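PDB 4G2A: YARHG domain-containing protein from Legionella pneumophila subsp. pneumophila, which is of unknown function but may bind nutrients, and combines an all-helical C-terminal YARHG domain with a larger beta-rich part. Local coordinates for residues 267-272 / 316-321. Sequence-based numbering, arbitrary orientation.
Sequences RFLRNT and SMINQA
Ile-318 reaches from helix 309-321 toward helix 263-275 and meets two neighbours there, its beta-branch sending out one apolar arm for each. Its CG1 arm ends in CD1, which lies 4.3 Å from CD2 of Leu-269, a loose apolar touch between buried side chains. The other branch, methyl CG2, lies against the guanidinium of Arg-270, 3.4 Å from NH2 and 3.9 Å from CZ, approaching that flat group obliquely. With CG anti to the backbone N (chi1 170°) the arginine chain leaves its helix extended, then bends at chi3 (-57°), and this turn carries the guanidinium over to the isoleucine. A long, flexible side chain suits this partly exposed place, since its methylenes span the distance between the helices. The contact belongs to the helical YARHG domain at the C-terminal end of the chain, where the last helix packs back on an earlier one, with 7.9 Å between CA of Arg-270 and CA of Ile-318. Leucine suits position 269, where Val-244, Trp-248 and Leu-258 pack on it; Leu-258 also meets Met-317 (selenomethionine) and Ala-321. Farther round helix 263-275, polar side chains turn back onto their own backbone, giving each buried donor a partner: Asn-271 ND2 donates to Arg-267 O at 2.8 Å, and Thr-272 OG1 to Phe-268 O at 2.7 Å. Phe-290 of helix 284-291 touches both side chains.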
loop_
_atom_site.group_PDB
_atom_site.type_symbol
_atom_site.label_atom_id
_atom_site.label_comp_id
_atom_site.label_asym_id
_atom_site.label_seq_id
_atom_site.Cartn_x
_atom_site.Cartn_y
_atom_site.Cartn_z
ATOM N N ARG A 267 -19.436 -27.617 -2.106
ATOM C CA ARG A 267 -20.504 -26.710 -2.538
ATOM C C ARG A 267 -20.052 -25.254 -2.315
ATOM O O ARG A 267 -20.180 -24.447 -3.228
ATOM C CB ARG A 267 -21.832 -27.026 -1.817
ATOM C CG ARG A 267 -22.924 -25.976 -1.976
ATOM C CD ARG A 267 -24.275 -26.563 -1.639
ATOM N NE ARG A 267 -25.346 -25.565 -1.566
ATOM C CZ ARG A 267 -25.944 -25.019 -2.621
ATOM N NH1 ARG A 267 -25.543 -25.321 -3.850
ATOM N NH2 ARG A 267 -26.928 -24.146 -2.455
ATOM N N PHE A 268 -19.459 -24.950 -1.144
ATOM C CA PHE A 268 -18.930 -23.613 -0.820
ATOM C C PHE A 268 -17.736 -23.253 -1.713
ATOM O O PHE A 268 -17.679 -22.113 -2.164
ATOM C CB PHE A 268 -18.550 -23.486 0.669
ATOM C CG PHE A 268 -19.707 -23.575 1.644
ATOM C CD1 PHE A 268 -20.953 -23.021 1.335
ATOM C CD2 PHE A 268 -19.541 -24.164 2.894
ATOM C CE1 PHE A 268 -22.012 -23.079 2.248
ATOM C CE2 PHE A 268 -20.599 -24.207 3.815
ATOM C CZ PHE A 268 -21.827 -23.671 3.481
ATOM N N LEU A 269 -16.833 -24.220 -2.020
ATOM C CA LEU A 269 -15.677 -23.980 -2.892
ATOM C C LEU A 269 -16.107 -23.576 -4.293
ATOM O O LEU A 269 -15.544 -22.622 -4.847
ATOM C CB LEU A 269 -14.737 -25.207 -2.974
ATOM C CG LEU A 269 -13.602 -25.129 -4.019
ATOM C CD1 LEU A 269 -12.604 -24.002 -3.695
ATOM C CD2 LEU A 269 -12.888 -26.430 -4.145
ATOM N N ARG A 270 -17.075 -24.317 -4.872
ATOM C CA ARG A 270 -17.607 -24.073 -6.207
ATOM C C ARG A 270 -18.241 -22.695 -6.312
ATOM O O ARG A 270 -18.031 -21.997 -7.304
ATOM C CB ARG A 270 -18.662 -25.146 -6.563
ATOM C CG ARG A 270 -19.459 -24.856 -7.847
ATOM C CD ARG A 270 -20.710 -25.709 -8.010
ATOM N NE ARG A 270 -20.431 -27.145 -7.989
ATOM C CZ ARG A 270 -19.895 -27.838 -8.995
ATOM N NH1 ARG A 270 -19.544 -27.225 -10.127
ATOM N NH2 ARG A 270 -19.687 -29.143 -8.871
ATOM N N ASN A 271 -19.069 -22.342 -5.325
ATOM C CA ASN A 271 -19.824 -21.111 -5.338
ATOM C C ASN A 271 -18.955 -19.881 -5.021
ATOM O O ASN A 271 -19.272 -18.797 -5.522
ATOM C CB ASN A 271 -21.030 -21.248 -4.437
ATOM C CG ASN A 271 -22.100 -22.062 -5.136
ATOM O OD1 ASN A 271 -22.796 -21.565 -6.020
ATOM N ND2 ASN A 271 -22.187 -23.355 -4.849
ATOM N N THR A 272 -17.793 -20.077 -4.327
ATOM C CA THR A 272 -16.798 -19.040 -4.010
ATOM C C THR A 272 -16.167 -18.521 -5.336
ATOM O O THR A 272 -15.792 -17.340 -5.425
ATOM C CB THR A 272 -15.768 -19.633 -3.039
ATOM O OG1 THR A 272 -16.405 -19.810 -1.783
ATOM C CG2 THR A 272 -14.514 -18.762 -2.839
ATOM N N SER A 316 -13.498 -27.196 -14.053
ATOM C CA SER A 316 -13.235 -28.378 -14.868
ATOM C C SER A 316 -12.637 -29.498 -13.977
ATOM O O SER A 316 -13.004 -30.662 -14.141
ATOM C CB SER A 316 -12.324 -28.034 -16.042
ATOM O OG SER A 316 -12.041 -29.188 -16.819
HETATM N N MSE A 317 -11.768 -29.135 -13.018
HETATM C CA MSE A 317 -11.154 -30.065 -12.059
HETATM C C MSE A 317 -12.204 -30.665 -11.112
HETATM O O MSE A 317 -12.197 -31.874 -10.874
HETATM C CB MSE A 317 -10.060 -29.373 -11.251
HETATM C CG MSE A 317 -8.712 -29.330 -11.940
HETATM SE SE MSE A 317 -7.446 -28.316 -10.827
HETATM C CE MSE A 317 -5.716 -28.972 -11.576
ATOM N N ILE A 318 -13.142 -29.829 -10.626
ATOM C CA ILE A 318 -14.235 -30.262 -9.753
ATOM C C ILE A 318 -15.102 -31.283 -10.514
ATOM O O ILE A 318 -15.421 -32.340 -9.964
ATOM C CB ILE A 318 -15.044 -29.046 -9.195
ATOM C CG1 ILE A 318 -14.170 -28.190 -8.271
ATOM C CG2 ILE A 318 -16.343 -29.484 -8.482
ATOM C CD1 ILE A 318 -14.663 -26.727 -8.104
ATOM N N ASN A 319 -15.379 -31.018 -11.798
ATOM C CA ASN A 319 -16.166 -31.916 -12.642
ATOM C C ASN A 319 -15.507 -33.295 -12.792
ATOM O O ASN A 319 -16.211 -34.307 -12.814
ATOM C CB ASN A 319 -16.428 -31.295 -14.024
ATOM C CG ASN A 319 -17.374 -32.110 -14.868
ATOM O OD1 ASN A 319 -18.423 -32.581 -14.412
ATOM N ND2 ASN A 319 -17.012 -32.323 -16.106
ATOM N N GLN A 320 -14.180 -33.328 -12.872
ATOM C CA GLN A 320 -13.371 -34.542 -13.019
ATOM C C GLN A 320 -13.115 -35.241 -11.692
ATOM O O GLN A 320 -12.944 -36.464 -11.684
ATOM C CB GLN A 320 -12.003 -34.212 -13.661
ATOM C CG GLN A 320 -12.082 -33.650 -15.072
ATOM C CD GLN A 320 -10.736 -33.206 -15.549
ATOM O OE1 GLN A 320 -9.790 -33.993 -15.657
ATOM N NE2 GLN A 320 -10.621 -31.927 -15.841
ATOM N N ALA A 321 -13.002 -34.478 -10.584
ATOM C CA ALA A 321 -12.716 -35.062 -9.264
ATOM C C ALA A 321 -13.824 -35.999 -8.785
ATOM O O ALA A 321 -13.527 -37.071 -8.247
ATOM C CB ALA A 321 -12.506 -33.972 -8.240
#